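Local coordinates for protein pentalenene synthase (Streptomyces chartreusis NRRL 3882, PDB 6Q4S) that probably converts (2E,6E)-farnesyl diphosphate, with magnesium as cofactor, into the bicyclic sesquiterpene alcohol 7-epi-alpha-eudesmol by a 1,10-cyclization, at residues A[47-53]-A[310-316]; A[56-60]-A[303-308]; A[168-173]-A[238-244]; A[217-222]-A[262-267]. One frame throughout, in Å; residues are numbered along the deposited sequence.

Contact 1. Residues A[47-53]-A[310-316]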
# COMPACT_ATOMS: atom_id res chain seq x y z
N SER A 47 -9.85 28.65 -12.44
CA SER A 47 -11.13 28.41 -13.11
C SER A 47 -11.73 27.06 -12.82
O SER A 47 -12.95 26.91 -12.87
CB SER A 47 -11.00 28.54 -14.64
OG SER A 47 -10.35 27.40 -15.18
N TRP A 48 -10.91 26.06 -12.50
CA TRP A 48 -11.44 24.73 -12.18
C TRP A 48 -12.25 24.72 -10.88
O TRP A 48 -12.96 23.73 -10.60
CB TRP A 48 -10.32 23.70 -12.08
CG TRP A 48 -9.35 23.65 -13.23
CD1 TRP A 48 -9.54 24.13 -14.52
CD2 TRP A 48 -8.01 23.07 -13.21
NE1 TRP A 48 -8.42 23.89 -15.28
CE2 TRP A 48 -7.46 23.25 -14.51
CE3 TRP A 48 -7.24 22.39 -12.21
CZ2 TRP A 48 -6.15 22.79 -14.84
CZ3 TRP A 48 -5.95 21.96 -12.53
CH2 TRP A 48 -5.41 22.16 -13.85
N ASP A 49 -12.13 25.79 -10.07
CA ASP A 49 -12.75 25.89 -8.73
C ASP A 49 -12.68 24.62 -7.86
O ASP A 49 -13.66 24.16 -7.28
CB ASP A 49 -14.19 26.46 -8.80
CG ASP A 49 -14.61 27.14 -7.44
OD1 ASP A 49 -13.71 27.31 -6.52
OD2 ASP A 49 -15.83 27.48 -7.30
N LEU A 50 -11.47 24.05 -7.76
CA LEU A 50 -11.25 22.92 -6.84
C LEU A 50 -11.58 23.19 -5.37
O LEU A 50 -12.11 22.35 -4.71
CB LEU A 50 -9.82 22.43 -6.92
CG LEU A 50 -9.42 21.87 -8.26
CD1 LEU A 50 -8.13 21.08 -8.03
CD2 LEU A 50 -10.47 20.96 -8.87
N PRO A 51 -11.33 24.41 -4.87
CA PRO A 51 -11.76 24.70 -3.48
C PRO A 51 -13.23 24.37 -3.23
O PRO A 51 -13.58 23.77 -2.24
CB PRO A 51 -11.46 26.18 -3.35
CG PRO A 51 -10.26 26.31 -4.19
CD PRO A 51 -10.52 25.50 -5.42
N GLN A 52 -14.08 24.68 -4.19
CA GLN A 52 -15.46 24.39 -4.02
C GLN A 52 -15.72 22.92 -3.94
O GLN A 52 -16.50 22.45 -3.11
CB GLN A 52 -16.27 25.08 -5.15
CG GLN A 52 -17.76 24.89 -5.02
CD GLN A 52 -18.47 25.09 -6.36
OE1 GLN A 52 -18.03 25.85 -7.23
NE2 GLN A 52 -19.54 24.36 -6.53
N ALA A 53 -15.06 22.12 -4.78
CA ALA A 53 -15.23 20.68 -4.68
C ALA A 53 -14.83 20.19 -3.29
O ALA A 53 -15.55 19.36 -2.66
CB ALA A 53 -14.39 20.00 -5.77
N GLU A 310 -22.88 18.22 -7.55
CA GLU A 310 -23.23 19.65 -7.38
C GLU A 310 -22.11 20.50 -7.77
O GLU A 310 -22.34 21.57 -8.31
CB GLU A 310 -23.73 20.00 -5.96
CG GLU A 310 -24.75 19.01 -5.40
CD GLU A 310 -26.18 19.52 -5.53
OE1 GLU A 310 -26.44 20.11 -6.60
OE2 GLU A 310 -27.01 19.31 -4.58
N TRP A 311 -20.87 20.07 -7.55
CA TRP A 311 -19.73 20.88 -8.08
C TRP A 311 -19.66 20.89 -9.66
O TRP A 311 -19.30 21.89 -10.30
CB TRP A 311 -18.39 20.33 -7.50
CG TRP A 311 -17.17 20.84 -8.13
CD1 TRP A 311 -16.69 22.06 -8.03
CD2 TRP A 311 -16.23 20.10 -8.93
NE1 TRP A 311 -15.52 22.18 -8.74
CE2 TRP A 311 -15.21 20.98 -9.30
CE3 TRP A 311 -16.16 18.76 -9.37
CZ2 TRP A 311 -14.13 20.61 -10.08
CZ3 TRP A 311 -15.08 18.38 -10.13
CH2 TRP A 311 -14.09 19.31 -10.50
N ALA A 312 -19.94 19.75 -10.26
CA ALA A 312 -19.87 19.59 -11.72
C ALA A 312 -20.86 20.54 -12.43
O ALA A 312 -20.48 21.23 -13.37
CB ALA A 312 -20.11 18.14 -12.11
N LEU A 313 -22.08 20.63 -11.92
CA LEU A 313 -23.09 21.62 -12.35
C LEU A 313 -22.60 23.06 -12.53
O LEU A 313 -22.96 23.72 -13.49
CB LEU A 313 -24.27 21.64 -11.39
CG LEU A 313 -25.12 20.38 -11.33
CD1 LEU A 313 -26.20 20.55 -10.27
CD2 LEU A 313 -25.74 20.05 -12.70
N THR A 314 -21.74 23.53 -11.63
CA THR A 314 -21.23 24.90 -11.67
C THR A 314 -19.93 24.99 -12.48
O THR A 314 -19.13 25.89 -12.23
CB THR A 314 -21.01 25.46 -10.23
OG1 THR A 314 -19.79 24.93 -9.67
CG2 THR A 314 -22.16 25.11 -9.26
N SER A 315 -19.68 24.05 -13.40
CA SER A 315 -18.54 24.09 -14.37
C SER A 315 -17.10 23.93 -13.74
O SER A 315 -16.93 23.51 -12.57
CB SER A 315 -18.63 25.36 -15.27
OG SER A 315 -19.97 25.63 -15.70
N GLY A 316 -16.08 24.25 -14.55
CA GLY A 316 -14.67 24.11 -14.16
C GLY A 316 -13.74 24.03 -15.37
O GLY A 316 -13.08 23.01 -15.59

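Contact 2. Residues A[56-60]-A[303-308]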
# COMPACT_ATOMS: atom_id res chain seq x y z
N ARG A 56 -17.46 20.83 -0.64
CA ARG A 56 -18.68 19.94 -0.77
C ARG A 56 -18.43 18.49 -0.46
O ARG A 56 -19.31 17.77 -0.01
CB ARG A 56 -19.19 20.07 -2.19
CG ARG A 56 -19.67 21.44 -2.61
CD ARG A 56 -20.19 21.37 -4.05
NE ARG A 56 -20.72 22.66 -4.49
CZ ARG A 56 -21.94 23.08 -4.14
NH1 ARG A 56 -22.74 22.34 -3.38
NH2 ARG A 56 -22.37 24.25 -4.57
N THR A 57 -17.19 18.03 -0.71
CA THR A 57 -16.85 16.64 -0.40
C THR A 57 -16.31 16.33 1.01
O THR A 57 -16.45 15.17 1.50
CB THR A 57 -15.88 16.04 -1.44
OG1 THR A 57 -14.68 16.81 -1.54
CG2 THR A 57 -16.55 16.07 -2.79
N TYR A 58 -15.73 17.33 1.66
CA TYR A 58 -15.24 17.17 3.04
C TYR A 58 -15.92 18.25 3.94
O TYR A 58 -15.25 19.12 4.46
CB TYR A 58 -13.72 17.32 3.08
CG TYR A 58 -13.03 16.23 2.26
CD1 TYR A 58 -13.21 14.90 2.59
CD2 TYR A 58 -12.29 16.54 1.15
CE1 TYR A 58 -12.67 13.89 1.82
CE2 TYR A 58 -11.75 15.53 0.37
CZ TYR A 58 -11.96 14.23 0.69
OH TYR A 58 -11.41 13.17 -0.02
N PRO A 59 -17.24 18.20 4.05
CA PRO A 59 -17.90 19.40 4.65
C PRO A 59 -17.69 19.60 6.15
O PRO A 59 -17.97 20.70 6.63
CB PRO A 59 -19.38 19.14 4.35
CG PRO A 59 -19.46 17.66 4.35
CD PRO A 59 -18.23 17.23 3.60
N HIS A 60 -17.22 18.57 6.85
CA HIS A 60 -17.00 18.62 8.30
C HIS A 60 -15.59 19.00 8.72
O HIS A 60 -15.32 18.92 9.88
CB HIS A 60 -17.38 17.32 8.96
CG HIS A 60 -18.81 16.95 8.78
ND1 HIS A 60 -19.84 17.65 9.37
CD2 HIS A 60 -19.38 15.93 8.10
CE1 HIS A 60 -20.99 17.09 9.02
NE2 HIS A 60 -20.73 16.03 8.28
N HIS A 303 -21.24 12.31 0.69
CA HIS A 303 -20.65 13.59 0.42
C HIS A 303 -19.93 13.59 -0.90
O HIS A 303 -19.89 14.64 -1.58
CB HIS A 303 -19.69 14.06 1.56
CG HIS A 303 -20.34 14.13 2.92
ND1 HIS A 303 -19.66 13.89 4.10
CD2 HIS A 303 -21.62 14.41 3.28
CE1 HIS A 303 -20.49 13.97 5.11
NE2 HIS A 303 -21.69 14.27 4.64
N TRP A 304 -19.30 12.45 -1.25
CA TRP A 304 -18.57 12.41 -2.49
C TRP A 304 -19.53 12.35 -3.71
O TRP A 304 -19.34 13.09 -4.68
CB TRP A 304 -17.54 11.27 -2.50
CG TRP A 304 -16.25 11.85 -2.31
CD1 TRP A 304 -15.52 11.97 -1.10
CD2 TRP A 304 -15.53 12.57 -3.29
NE1 TRP A 304 -14.39 12.69 -1.32
CE2 TRP A 304 -14.35 13.08 -2.64
CE3 TRP A 304 -15.74 12.84 -4.65
CZ2 TRP A 304 -13.40 13.83 -3.30
CZ3 TRP A 304 -14.77 13.61 -5.33
CH2 TRP A 304 -13.60 14.08 -4.64
N ILE A 305 -20.47 11.43 -3.68
CA ILE A 305 -21.41 11.29 -4.81
C ILE A 305 -22.17 12.61 -5.01
O ILE A 305 -22.13 13.18 -6.12
CB ILE A 305 -22.41 10.15 -4.60
CG1 ILE A 305 -21.71 8.82 -4.49
CG2 ILE A 305 -23.41 10.16 -5.77
CD1 ILE A 305 -22.59 7.68 -3.99
N ASN A 306 -22.72 13.18 -3.93
CA ASN A 306 -23.54 14.40 -4.06
C ASN A 306 -22.76 15.64 -4.33
O ASN A 306 -23.11 16.46 -5.25
CB ASN A 306 -24.43 14.58 -2.88
CG ASN A 306 -25.66 15.43 -3.22
OD1 ASN A 306 -26.41 15.13 -4.16
ND2 ASN A 306 -25.86 16.50 -2.45
N GLY A 307 -21.63 15.76 -3.63
CA GLY A 307 -20.81 16.94 -3.74
C GLY A 307 -20.13 17.04 -5.06
O GLY A 307 -19.94 18.14 -5.63
N ASN A 308 -19.67 15.90 -5.55
CA ASN A 308 -19.06 15.90 -6.88
C ASN A 308 -20.10 16.37 -7.92
O ASN A 308 -19.80 17.16 -8.76
CB ASN A 308 -18.51 14.53 -7.29
CG ASN A 308 -17.82 14.58 -8.67
OD1 ASN A 308 -16.79 15.22 -8.86
ND2 ASN A 308 -18.47 14.01 -9.64
O HOH W 1 -16.75 13.53 4.36
O HOH W 2 -22.86 14.47 7.23

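Contact 3. Residues A[168-173]-A[238-244]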
# COMPACT_ATOMS: atom_id res chain seq x y z
N LEU A 168 -10.54 0.47 -25.80
CA LEU A 168 -11.22 -0.30 -24.77
C LEU A 168 -12.65 -0.50 -25.17
O LEU A 168 -13.32 0.47 -25.52
CB LEU A 168 -11.12 0.45 -23.42
CG LEU A 168 -9.93 0.20 -22.50
CD1 LEU A 168 -8.61 0.02 -23.20
CD2 LEU A 168 -9.77 1.24 -21.43
N GLY A 169 -13.14 -1.72 -25.04
CA GLY A 169 -14.55 -2.07 -25.13
C GLY A 169 -15.26 -1.73 -23.83
O GLY A 169 -14.64 -1.29 -22.87
N LEU A 170 -16.55 -1.97 -23.79
CA LEU A 170 -17.37 -1.51 -22.71
C LEU A 170 -16.97 -2.12 -21.34
O LEU A 170 -16.83 -1.37 -20.36
CB LEU A 170 -18.86 -1.75 -22.98
CG LEU A 170 -19.72 -1.33 -21.80
CD1 LEU A 170 -19.66 0.17 -21.64
CD2 LEU A 170 -21.17 -1.85 -21.87
N ASP A 171 -16.87 -3.44 -21.25
CA ASP A 171 -16.60 -4.09 -19.93
C ASP A 171 -15.22 -3.73 -19.36
O ASP A 171 -15.10 -3.45 -18.12
CB ASP A 171 -16.75 -5.61 -20.00
CG ASP A 171 -18.20 -6.07 -20.12
OD1 ASP A 171 -19.08 -5.28 -20.50
OD2 ASP A 171 -18.46 -7.24 -19.79
N GLU A 172 -14.21 -3.71 -20.22
CA GLU A 172 -12.86 -3.31 -19.84
C GLU A 172 -12.82 -1.83 -19.46
O GLU A 172 -11.93 -1.43 -18.70
CB GLU A 172 -11.81 -3.45 -20.97
CG GLU A 172 -11.47 -4.87 -21.50
CD GLU A 172 -11.12 -4.85 -23.02
OE1 GLU A 172 -11.97 -4.40 -23.92
OE2 GLU A 172 -9.96 -5.27 -23.31
N TYR A 173 -13.60 -1.01 -20.15
CA TYR A 173 -13.58 0.42 -19.92
C TYR A 173 -14.18 0.66 -18.55
O TYR A 173 -13.58 1.41 -17.79
CB TYR A 173 -14.32 1.26 -21.00
CG TYR A 173 -14.29 2.71 -20.63
CD1 TYR A 173 -13.15 3.48 -20.86
CD2 TYR A 173 -15.35 3.27 -19.97
CE1 TYR A 173 -13.07 4.80 -20.46
CE2 TYR A 173 -15.29 4.60 -19.54
CZ TYR A 173 -14.16 5.36 -19.78
OH TYR A 173 -14.14 6.66 -19.35
N HIS A 238 -11.88 7.79 -25.21
CA HIS A 238 -11.75 7.32 -23.79
C HIS A 238 -12.81 7.97 -22.85
O HIS A 238 -12.51 8.72 -21.92
CB HIS A 238 -10.33 7.62 -23.29
CG HIS A 238 -9.94 6.85 -22.08
ND1 HIS A 238 -9.65 5.50 -22.12
CD2 HIS A 238 -9.75 7.24 -20.79
CE1 HIS A 238 -9.31 5.09 -20.91
NE2 HIS A 238 -9.35 6.13 -20.08
N ASN A 239 -14.06 7.63 -23.10
CA ASN A 239 -15.19 8.28 -22.45
C ASN A 239 -16.33 7.30 -22.54
O ASN A 239 -16.53 6.70 -23.59
CB ASN A 239 -15.46 9.60 -23.17
CG ASN A 239 -16.61 10.34 -22.54
OD1 ASN A 239 -16.44 11.17 -21.62
ND2 ASN A 239 -17.77 10.02 -22.98
N LEU A 240 -17.05 7.06 -21.46
CA LEU A 240 -18.15 6.11 -21.47
C LEU A 240 -19.14 6.20 -22.70
O LEU A 240 -19.59 5.15 -23.26
CB LEU A 240 -18.95 6.24 -20.21
CG LEU A 240 -20.21 5.37 -20.09
CD1 LEU A 240 -19.84 3.90 -20.13
CD2 LEU A 240 -20.99 5.66 -18.82
N ILE A 241 -19.51 7.43 -23.04
CA ILE A 241 -20.44 7.75 -24.13
C ILE A 241 -19.90 7.21 -25.46
O ILE A 241 -20.55 6.39 -26.11
CB ILE A 241 -20.65 9.27 -24.27
CG1 ILE A 241 -21.17 9.83 -22.94
CG2 ILE A 241 -21.62 9.60 -25.42
CD1 ILE A 241 -22.58 9.39 -22.62
N ALA A 242 -18.69 7.64 -25.78
CA ALA A 242 -17.95 7.17 -26.99
C ALA A 242 -17.80 5.64 -27.03
O ALA A 242 -17.98 4.99 -28.07
CB ALA A 242 -16.60 7.81 -27.02
N VAL A 243 -17.56 5.05 -25.88
CA VAL A 243 -17.34 3.63 -25.82
C VAL A 243 -18.61 2.90 -26.12
O VAL A 243 -18.61 1.82 -26.81
CB VAL A 243 -16.79 3.27 -24.42
CG1 VAL A 243 -16.82 1.77 -24.16
CG2 VAL A 243 -15.36 3.81 -24.30
N LEU A 244 -19.71 3.41 -25.55
CA LEU A 244 -21.01 2.77 -25.76
C LEU A 244 -21.43 2.83 -27.25
O LEU A 244 -22.09 1.89 -27.74
CB LEU A 244 -22.10 3.38 -24.91
CG LEU A 244 -22.16 2.98 -23.45
CD1 LEU A 244 -22.96 3.99 -22.63
CD2 LEU A 244 -22.80 1.63 -23.28

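Contact 4. Residues A[217-222]-A[262-267]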
# COMPACT_ATOMS: atom_id res chain seq x y z
N ASP A 217 -17.95 3.83 -9.48
CA ASP A 217 -18.61 3.71 -10.84
C ASP A 217 -19.47 4.93 -11.12
O ASP A 217 -19.32 5.58 -12.16
CB ASP A 217 -19.49 2.48 -10.94
CG ASP A 217 -18.69 1.19 -10.87
OD1 ASP A 217 -17.44 1.20 -11.11
OD2 ASP A 217 -19.31 0.16 -10.54
N THR A 218 -20.33 5.25 -10.17
CA THR A 218 -21.30 6.29 -10.31
C THR A 218 -20.62 7.53 -10.59
O THR A 218 -20.94 8.22 -11.53
CB THR A 218 -22.12 6.42 -9.02
OG1 THR A 218 -22.80 5.21 -8.76
CG2 THR A 218 -23.13 7.55 -9.10
N ILE A 219 -19.61 7.87 -9.80
CA ILE A 219 -18.92 9.14 -10.00
C ILE A 219 -18.13 9.17 -11.28
O ILE A 219 -18.14 10.18 -11.96
CB ILE A 219 -18.01 9.50 -8.79
CG1 ILE A 219 -18.88 9.77 -7.60
CG2 ILE A 219 -17.13 10.72 -9.12
CD1 ILE A 219 -18.15 9.57 -6.28
N GLY A 220 -17.47 8.06 -11.65
CA GLY A 220 -16.67 8.08 -12.91
C GLY A 220 -17.58 8.24 -14.13
O GLY A 220 -17.26 8.97 -15.08
N PHE A 221 -18.73 7.58 -14.08
CA PHE A 221 -19.70 7.65 -15.21
C PHE A 221 -20.37 9.05 -15.30
O PHE A 221 -20.53 9.59 -16.39
CB PHE A 221 -20.76 6.60 -15.06
CG PHE A 221 -20.27 5.16 -15.23
CD1 PHE A 221 -19.03 4.82 -15.75
CD2 PHE A 221 -21.09 4.14 -14.81
CE1 PHE A 221 -18.61 3.47 -15.84
CE2 PHE A 221 -20.69 2.80 -14.89
CZ PHE A 221 -19.48 2.47 -15.41
N MET A 222 -20.70 9.67 -14.14
CA MET A 222 -21.21 11.07 -14.16
C MET A 222 -20.19 12.02 -14.69
O MET A 222 -20.48 12.90 -15.52
CB MET A 222 -21.65 11.52 -12.74
CG MET A 222 -22.86 10.75 -12.23
SD MET A 222 -23.71 11.26 -10.67
CE MET A 222 -23.58 12.96 -11.00
N MET A 262 -26.94 3.30 -17.25
CA MET A 262 -25.88 2.58 -16.50
C MET A 262 -25.57 3.22 -15.10
O MET A 262 -25.38 2.52 -14.09
CB MET A 262 -24.60 2.64 -17.33
CG MET A 262 -24.63 1.75 -18.57
SD MET A 262 -23.01 1.61 -19.36
CE MET A 262 -22.11 0.56 -18.21
N THR A 263 -25.56 4.55 -15.12
CA THR A 263 -25.27 5.38 -13.97
C THR A 263 -26.35 5.27 -12.93
O THR A 263 -26.04 4.98 -11.78
CB THR A 263 -25.07 6.82 -14.37
OG1 THR A 263 -24.04 6.90 -15.33
CG2 THR A 263 -24.66 7.66 -13.18
N ILE A 264 -27.61 5.42 -13.35
CA ILE A 264 -28.75 5.19 -12.46
C ILE A 264 -28.83 3.75 -11.92
O ILE A 264 -29.15 3.55 -10.75
CB ILE A 264 -30.08 5.62 -13.16
CG1 ILE A 264 -30.12 7.14 -13.25
CG2 ILE A 264 -31.33 5.07 -12.47
CD1 ILE A 264 -30.89 7.64 -14.44
N ALA A 265 -28.52 2.75 -12.74
CA ALA A 265 -28.41 1.38 -12.26
C ALA A 265 -27.28 1.15 -11.16
O ALA A 265 -27.49 0.36 -10.25
CB ALA A 265 -28.16 0.43 -13.46
N CYS A 266 -26.10 1.77 -11.31
CA CYS A 266 -25.03 1.75 -10.25
C CYS A 266 -25.54 2.41 -9.00
O CYS A 266 -25.41 1.83 -7.93
CB CYS A 266 -23.78 2.53 -10.68
SG CYS A 266 -22.86 1.67 -11.97
N LEU A 267 -26.08 3.62 -9.17
CA LEU A 267 -26.72 4.38 -8.07
C LEU A 267 -27.78 3.57 -7.33
O LEU A 267 -27.72 3.42 -6.10
CB LEU A 267 -27.28 5.68 -8.58
CG LEU A 267 -27.77 6.71 -7.56
CD1 LEU A 267 -26.73 7.19 -6.54
CD2 LEU A 267 -28.31 7.90 -8.33

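Contact 1. Residues A[47-53]-A[310-316]
Trp311 lays one face of its indole against Ala53, whose CB stands 3.6 Å from the centroid of the five-membered ring and almost on the ring normal, a CH-pi contact. This is the dense part of the interface. With CG anti to the backbone N (chi1 168°), the indole reaches across far enough for NE1 to give a weak, bent hydrogen bond to Asp49 O (3.1 Å, 130° at the hydrogen). Trp48 O sits in the ring plane at its edge, 3.4 Å from Trp311 CZ2, and Leu50 CD2 meets the same carbon at 3.9 Å. In the all-helical class I terpene synthase fold, this indole ties the start of helix 50-57 to the end of helix 288-313, while Phe73 and Phe77 of helix 63-79 back Ala53 and Leu50. Replacing Trp311 with an alanine would probably open a gap beside Ala53 CB and leave Asp49 O without its indole donor. Toward solvent the grip slackens: the Gln52 amide, its plane 82° from that of the indole, reaches exposed Thr314, and Gly316, poorly ordered, appears to make a CA-H...O contact with Ser47 O (3.5 Å between Gly316 CA and Ser47 O).

Contact 2. Residues A[56-60]-A[303-308]
His60 and His303 share a water: His60 NE2 and His303 NE2 each lie 2.8 Å from its oxygen, which sits in the plane of both rings at their edges. A second water, 2.9 Å from His303 ND1 and also in that ring's plane, gives a weak bond to Thr57 O. The two waters engage both imidazole nitrogens of His303 and probably help hold the ring in its orientation. Pro59 CG sits over the centre of one face of the same ring, 3.8 Å from its centroid. Here the end of helix 50-57, and the turn that follows it, lies on helix 288-313 in the buried interior of the alpha-helical terpene synthase fold. Thr57 has OG1 between its backbone N and carbonyl carbon (chi1 57°), bonded back to Ala53 O; that leaves CG2 over the Trp304 six-membered ring, 3.6 Å from the centroid. The Trp304 indole turns its edge to the face of Tyr58 in an offset T-shaped pair, planes 74° apart, and Tyr58 OH bonds to Ser186 O of helix 183-194. Gly307, without a side chain, lets the backbones approach, its CA 4.7 Å from Arg56 CA. Asn308 ND2 bonds to OD1 of Asn223, a residue that probably binds magnesium.

Contact 3. Residues A[168-173]-A[238-244]
Tyr173 and His238 form a T-shaped pair where the first turns of helices 170-180 and 240-248 meet, in a part of the class I terpene synthase fold next to the probable metal and diphosphate site. The tyrosine brings its edge to the histidine's face: Tyr173 CE1 stands over the centre of the imidazole, 3.8 Å from His238 CE1, with the ring planes 83° apart. Tyr173 extends from its helix toward the start of the other one, its chi1 of 177° swinging the ring away from the backbone N. Leu168 CD2 comes up to the edge of the same imidazole.

The remaining contacts across the interface are largely apolar. Val243 CG2 lies over one face of the Tyr173 ring, offset toward the rim and 4.0 Å from Tyr173 CG, while its other methyl, Val243 CG1, presses on the backbone at 3.6 Å from Leu170 CA. Leu170 CD1 fits among the branches of Leu240 and Leu244, meeting Leu244 CD2 at 3.8 Å. Ala259 of helix 252-284 also touches both of those leucines.

Polar bonds lie within each segment or lead outside them. At the start of helix 170-180, Gly169 N bonds to Glu172 OE1 from above the carboxylate plane (3.1 Å), the half of a capping box in which the side chain three residues on accepts the N-cap N-H; Gly169 has no side chain to supply the other half. Glu247 OE1 accepts from Leu170 N. Asp224 OD2, on helix 206-228, joins the two sides by bonding to both Tyr173 OH and Leu240 N.

Contact 4. Residues A[217-222]-A[262-267]
Phe221 and Thr263 pass each other in opposite directions between two antiparallel helices, Phe221 CB coming to 3.3 Å from Thr263 OG1. The other branch of the threonine, Thr263 CG2, meets Met222 CG at 3.7 Å. One turn on along helix 252-284, Cys266 CB lies 3.4 Å from Thr218 OG1, and Cys266 SG touches both Asp217 CB (3.6 Å from SG) and Phe221 CE2 (3.8 Å from SG), which lie to one side of it. The sulfur approaches the phenyl ring obliquely. Phe221 CE2 also receives Met262 CE, at 4.2 Å. A glycine in place of Phe221 would probably leave Cys266 SG and Met262 CE without their aromatic neighbour and open a gap between the helices.

Behind this shell, the polar atoms are held by their own helices. Thr218 and Thr263 both turn OG1 beside the backbone N (chi1 -61° and -56°), where Leu214 O and Ala259 O accept their hydroxyls, so the two threonines meet the opposite helix without a hydrogen bond across it. The Asp217 carboxylate is held by a salt bridge to Arg178, and Asp217 O lies above one face of the Phe221 ring.

The two segments run antiparallel; their axes come within 8.9 Å of each other and cross at -159°, as neighbours in the helical bundle of this terpene synthase. Leu240 of helix 240-248 packs on Phe221 and Met262 at one end; helix 288-313 touches Ile219 and Met222, and the N-terminal Phe7 lies against Met222 and Thr263.

In the fold
From the N terminus, helix 50-57 opens two long loops that close on helix 288-313. Contact 1, between 47-53 and 310-316, spans the widest, and contact 2, between 56-60 and 303-308, lies within it; the two touch where Arg56 packs on Glu310 and Trp311. Inside both sit contacts 3 and 4, whose segments alternate along the chain: 168-173, 217-222, 238-244, 262-267. These crossing loops tie helices 170-180, 206-228, 240-248 and 252-284 together, and they touch where Leu240 meets Phe221 and Met262. Contact 4 reaches contact 2 through Ile219, which packs on Ile305 and Asn308, whereas contact 3 stays about 12 Å (nearest atoms) from contacts 1 and 2.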